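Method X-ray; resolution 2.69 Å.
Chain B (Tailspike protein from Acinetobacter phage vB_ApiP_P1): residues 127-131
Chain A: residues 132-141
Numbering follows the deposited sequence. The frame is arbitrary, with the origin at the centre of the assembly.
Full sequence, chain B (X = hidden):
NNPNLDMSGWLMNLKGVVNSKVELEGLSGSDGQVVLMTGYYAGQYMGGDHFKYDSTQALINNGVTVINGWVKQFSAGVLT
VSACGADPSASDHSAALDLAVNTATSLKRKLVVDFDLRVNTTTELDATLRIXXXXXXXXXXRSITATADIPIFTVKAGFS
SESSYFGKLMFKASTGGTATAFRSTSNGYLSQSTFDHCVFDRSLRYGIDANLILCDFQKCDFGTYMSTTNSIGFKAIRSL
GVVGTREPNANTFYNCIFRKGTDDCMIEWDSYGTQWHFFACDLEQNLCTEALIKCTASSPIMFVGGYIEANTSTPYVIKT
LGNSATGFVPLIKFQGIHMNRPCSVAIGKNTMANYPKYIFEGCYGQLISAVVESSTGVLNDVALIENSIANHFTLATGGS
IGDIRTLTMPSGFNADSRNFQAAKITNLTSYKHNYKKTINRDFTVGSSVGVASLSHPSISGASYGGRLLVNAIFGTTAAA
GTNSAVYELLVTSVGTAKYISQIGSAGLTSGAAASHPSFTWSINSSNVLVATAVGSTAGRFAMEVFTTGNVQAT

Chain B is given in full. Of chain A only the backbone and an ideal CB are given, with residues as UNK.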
ATOM      1  N   ALA B 127      30.821   0.565  11.365  1.00 51.41           N
ATOM      2  CA  ALA B 127      29.668  -0.322  11.369  1.00 49.15           C
ATOM      3  C   ALA B 127      28.950  -0.266  12.714  1.00 47.99           C
ATOM      4  O   ALA B 127      29.553   0.005  13.756  1.00 47.99           O
ATOM      5  CB  ALA B 127      30.097  -1.755  11.059  1.00 46.37           C
ATOM      6  N   THR B 128      27.640  -0.519  12.675  1.00 49.99           N
ATOM      7  CA  THR B 128      26.776  -0.590  13.855  1.00 47.20           C
ATOM      8  C   THR B 128      26.711   0.733  14.614  1.00 44.52           C
ATOM      9  O   THR B 128      26.385   0.750  15.805  1.00 43.18           O
ATOM     10  CB  THR B 128      27.203  -1.715  14.807  1.00 44.74           C
ATOM     11  OG1 THR B 128      28.463  -1.388  15.405  1.00 45.51           O
ATOM     12  CG2 THR B 128      27.331  -3.027  14.054  1.00 45.49           C
ATOM     13  N   LEU B 129      27.008   1.847  13.949  1.00 42.70           N
ATOM     14  CA  LEU B 129      26.929   3.148  14.600  1.00 43.40           C
ATOM     15  C   LEU B 129      25.474   3.555  14.788  1.00 42.46           C
ATOM     16  O   LEU B 129      24.709   3.619  13.821  1.00 40.93           O
ATOM     17  CB  LEU B 129      27.667   4.208  13.788  1.00 48.19           C
ATOM     18  CG  LEU B 129      27.420   5.629  14.307  1.00 56.52           C
ATOM     19  CD1 LEU B 129      28.045   5.816  15.685  1.00 55.70           C
ATOM     20  CD2 LEU B 129      27.931   6.684  13.339  1.00 59.06           C
ATOM     21  N   ARG B 130      25.094   3.841  16.027  1.00 42.72           N
ATOM     22  CA  ARG B 130      23.800   4.437  16.337  1.00 40.70           C
ATOM     23  C   ARG B 130      24.068   5.824  16.904  1.00 43.02           C
ATOM     24  O   ARG B 130      24.591   5.956  18.016  1.00 45.14           O
ATOM     25  CB  ARG B 130      23.011   3.572  17.318  1.00 45.10           C
ATOM     26  CG  ARG B 130      21.716   4.206  17.800  1.00 48.61           C
ATOM     27  CD  ARG B 130      21.038   3.333  18.842  1.00 54.64           C
ATOM     28  NE  ARG B 130      19.940   4.025  19.510  1.00 60.94           N
ATOM     29  CZ  ARG B 130      19.337   3.581  20.607  1.00 64.34           C
ATOM     30  NH1 ARG B 130      19.723   2.441  21.162  1.00 66.60           N
ATOM     31  NH2 ARG B 130      18.345   4.274  21.150  1.00 63.55           N
ATOM     32  N   ILE B 131      23.714   6.853  16.140  1.00 42.51           N
ATOM     33  CA  ILE B 131      23.980   8.237  16.508  1.00 44.25           C
ATOM     34  C   ILE B 131      22.668   9.007  16.454  1.00 42.04           C
ATOM     35  O   ILE B 131      21.924   8.909  15.471  1.00 44.08           O
ATOM     36  CB  ILE B 131      25.042   8.872  15.585  1.00 42.18           C
ATOM     37  CG1 ILE B 131      25.214  10.361  15.884  1.00 44.68           C
ATOM     38  CG2 ILE B 131      24.706   8.630  14.116  1.00 40.59           C
ATOM     39  CD1 ILE B 131      26.308  11.017  15.068  1.00 41.15           C
TER
ATOM     40  N   UNK A 132      13.623  -0.373  26.756  1.00 51.73           N
ATOM     41  CA  UNK A 132      14.442   0.056  25.632  1.00 49.93           C
ATOM     42  C   UNK A 132      15.902  -0.293  25.893  1.00 48.25           C
ATOM     43  O   UNK A 132      16.302  -0.604  27.019  1.00 51.30           O
ATOM     44  CB  UNK A 132      14.282   1.558  25.386  1.00 49.93           C
ATOM     45  N   UNK A 133      16.698  -0.240  24.832  1.00 41.25           N
ATOM     46  CA  UNK A 133      18.120  -0.501  24.931  1.00 43.33           C
ATOM     47  C   UNK A 133      18.924   0.614  24.295  1.00 46.60           C
ATOM     48  O   UNK A 133      18.515   1.217  23.304  1.00 47.99           O
ATOM     49  CB  UNK A 133      18.465  -1.841  24.277  1.00 43.33           C
ATOM     50  N   UNK A 134      20.090   0.884  24.889  1.00 48.05           N
ATOM     51  CA  UNK A 134      20.966   1.958  24.435  1.00 50.03           C
ATOM     52  C   UNK A 134      22.200   1.438  23.703  1.00 43.56           C
ATOM     53  O   UNK A 134      23.205   2.149  23.610  1.00 45.34           O
ATOM     54  CB  UNK A 134      21.398   2.814  25.627  1.00 50.03           C
ATOM     55  N   UNK A 135      22.145   0.216  23.181  1.00 45.31           N
ATOM     56  CA  UNK A 135      23.290  -0.368  22.509  1.00 48.07           C
ATOM     57  C   UNK A 135      23.576   0.227  21.145  1.00 46.30           C
ATOM     58  O   UNK A 135      23.111   1.326  20.825  1.00 43.97           O
ATOM     59  CB  UNK A 135      23.081  -1.877  22.365  1.00 48.07           C
ATOM     60  N   UNK A 136      24.351  -0.487  20.334  1.00 51.75           N
ATOM     61  CA  UNK A 136      24.663  -0.053  18.989  1.00 53.78           C
ATOM     62  C   UNK A 136      23.516  -0.295  18.028  1.00 49.18           C
ATOM     63  O   UNK A 136      22.348  -0.391  18.413  1.00 41.29           O
ATOM     64  CB  UNK A 136      25.921  -0.765  18.487  1.00 53.78           C
ATOM     65  N   UNK A 137      23.866  -0.402  16.751  1.00 49.58           N
ATOM     66  CA  UNK A 137      22.887  -0.584  15.690  1.00 50.43           C
ATOM     67  C   UNK A 137      22.838  -2.039  15.244  1.00 53.51           C
ATOM     68  O   UNK A 137      23.876  -2.691  15.091  1.00 57.48           O
ATOM     69  CB  UNK A 137      23.210   0.325  14.502  1.00 50.43           C
ATOM     70  N   UNK A 138      21.617  -2.536  15.035  1.00 49.58           N
ATOM     71  CA  UNK A 138      21.351  -3.872  14.506  1.00 45.67           C
ATOM     72  C   UNK A 138      22.016  -4.936  15.375  1.00 50.03           C
ATOM     73  O   UNK A 138      21.562  -5.202  16.494  1.00 52.98           O
ATOM     74  CB  UNK A 138      21.842  -3.985  13.061  1.00 45.67           C
ATOM     75  N   UNK A 139      23.097  -5.548  14.881  1.00 46.23           N
ATOM     76  CA  UNK A 139      23.648  -6.717  15.561  1.00 46.67           C
ATOM     77  C   UNK A 139      24.416  -6.366  16.828  1.00 49.21           C
ATOM     78  O   UNK A 139      24.630  -7.249  17.665  1.00 58.07           O
ATOM     79  CB  UNK A 139      24.566  -7.484  14.607  1.00 46.67           C
ATOM     80  N   UNK A 140      24.839  -5.114  16.993  1.00 52.49           N
ATOM     81  CA  UNK A 140      25.480  -4.679  18.228  1.00 50.62           C
ATOM     82  C   UNK A 140      24.526  -3.920  19.142  1.00 45.92           C
ATOM     83  O   UNK A 140      24.978  -3.147  19.994  1.00 51.89           O
ATOM     84  CB  UNK A 140      26.691  -3.802  17.905  1.00 50.62           C
ATOM     85  N   UNK A 141      23.221  -4.127  18.988  1.00 44.26           N
ATOM     86  CA  UNK A 141      22.260  -3.499  19.878  1.00 47.92           C
ATOM     87  C   UNK A 141      22.315  -4.153  21.259  1.00 51.65           C
ATOM     88  O   UNK A 141      22.914  -5.215  21.454  1.00 52.62           O
ATOM     89  CB  UNK A 141      20.849  -3.590  19.294  1.00 47.92           C
TER

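Position 132 lies in extended backbone, its CA-to-CB bond sideways to chain B, and nothing of the chain B stretch comes within 5.5 Å of the CB. Chain B sets no condition, and many residues would serve. The deposited residue is Glu A132, whose carboxylate is hydrogen-bonded elsewhere in the structure.

At 133 the backbone matters more than any side chain. The guanidinium of Arg B130 ends here, and the carbonyl oxygen of 133 lies at its edge, near its plane, where an N-H can point straight at it. The CB would stand sideways, 5.4 Å from Arg B130 NH1, and phi/psi of -129/146 is ordinary strand geometry, so this contact alone excludes little. The residue is Gly A133; Arg B130 NH1 donates to Gly A133 O at 2.7 Å with an angle of 169°, nearly linear. An all-trans chi1 to chi3 carries the arginine out to this acceptor.

Position 134 points away, with its CB 4.8 Å from Arg B130 NH1. The nearby positive charge would favour an acidic or polar residue, though small ones would also fit. It is Asp A134, with chi1 in p; its OD1 bonds to a residue just outside the stretches, and no salt bridge to Arg B130 forms.

Position 135 also points away, but into its own chain: a CB would come within 2.6 Å of the carbonyl carbon of 141. Glycine is the clear expectation, and Gly A135 is found. Its carbonyl O lies 3.5 Å from Arg B130 CD.

Position 136 is equally restricted. A CB would sit 3.1 Å from Thr B128 O and 3.0 Å from the carbonyl O of 140. Gly A136 has no CB to make either approach. Its N donates to the carbonyl O of 140 at 2.8 Å. Gly A136 O accepts from a water at 2.5 Å, and the same water accepts a weak hydrogen bond from Arg B130 NH1 at 2.9 Å.

The CB at 137 points toward chain B, 3.5 Å from Thr B128 O and 3.7 Å from Leu B129 O. With backbone so near, a small residue suits. Ala A137 packs its methyl there, while its N donates to Thr B128 O at 2.9 Å.

Position 138 turns sideways with phi/psi of 57/-107, a conformation in which glycine is most at ease. Nevertheless it is Val A138, which makes no contact with the chain B stretch.

At 139 the CB is sideways, 5.3 Å from Thr B128 CG2, so a long, flexible chain could reach that methyl. Gln A139 does, its NE2 3.4 Å from Thr B128 CG2; OE1 is bonded elsewhere.

Position 140 points toward chain B, its CB 3.8 Å from Thr B128 CB. Aliphatic or aromatic residues could cover the threonine. Phe A140, chi1 in m, brings CD1 to 3.1 Å from Thr B128 OG1, a hydroxyl already donating to Ala B127 O.

At 141 the CB stands sideways, with nothing of the chain B stretch within 5.5 Å, so many small or polar residues would fit. It is Ser A141, whose OG donates to Val A138 O at 2.8 Å.

Chain A 132-141: EGDGGAVQFS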
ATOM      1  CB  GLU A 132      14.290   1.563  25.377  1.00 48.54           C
ATOM      2  CG  GLU A 132      12.856   2.012  25.137  1.00 43.61           C
ATOM      3  CD  GLU A 132      12.733   3.512  24.948  1.00 48.83           C
ATOM      4  OE1 GLU A 132      13.520   4.257  25.568  1.00 56.79           O
ATOM      5  OE2 GLU A 132      11.845   3.948  24.184  1.00 51.04           O
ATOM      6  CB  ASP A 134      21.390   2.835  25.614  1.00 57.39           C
ATOM      7  CG  ASP A 134      21.976   2.034  26.766  1.00 62.71           C
ATOM      8  OD1 ASP A 134      22.269   0.833  26.579  1.00 61.39           O
ATOM      9  OD2 ASP A 134      22.155   2.613  27.859  1.00 64.64           O
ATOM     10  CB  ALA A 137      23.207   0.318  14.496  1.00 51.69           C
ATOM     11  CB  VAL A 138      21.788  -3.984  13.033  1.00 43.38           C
ATOM     12  CG1 VAL A 138      21.170  -5.215  12.384  1.00 36.53           C
ATOM     13  CG2 VAL A 138      21.377  -2.737  12.269  1.00 40.74           C
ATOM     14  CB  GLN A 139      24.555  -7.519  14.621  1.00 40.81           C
ATOM     15  CG  GLN A 139      25.880  -6.860  14.285  1.00 47.43           C
ATOM     16  CD  GLN A 139      25.798  -5.968  13.067  1.00 48.66           C
ATOM     17  OE1 GLN A 139      24.757  -5.377  12.783  1.00 47.94           O
ATOM     18  NE2 GLN A 139      26.900  -5.872  12.332  1.00 44.95           N
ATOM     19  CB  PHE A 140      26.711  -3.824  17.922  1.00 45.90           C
ATOM     20  CG  PHE A 140      27.913  -4.619  17.494  1.00 51.69           C
ATOM     21  CD1 PHE A 140      29.036  -3.986  16.990  1.00 49.82           C
ATOM     22  CD2 PHE A 140      27.921  -6.000  17.603  1.00 52.72           C
ATOM     23  CE1 PHE A 140      30.142  -4.714  16.597  1.00 51.62           C
ATOM     24  CE2 PHE A 140      29.026  -6.734  17.212  1.00 54.46           C
ATOM     25  CZ  PHE A 140      30.138  -6.089  16.708  1.00 51.19           C
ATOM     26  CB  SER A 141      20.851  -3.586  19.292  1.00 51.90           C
ATOM     27  OG  SER A 141      20.470  -4.932  19.073  1.00 57.18           O
TER
HETATM   28  O   HOH W   1      20.169   0.088  19.545  1.00 34.47           O
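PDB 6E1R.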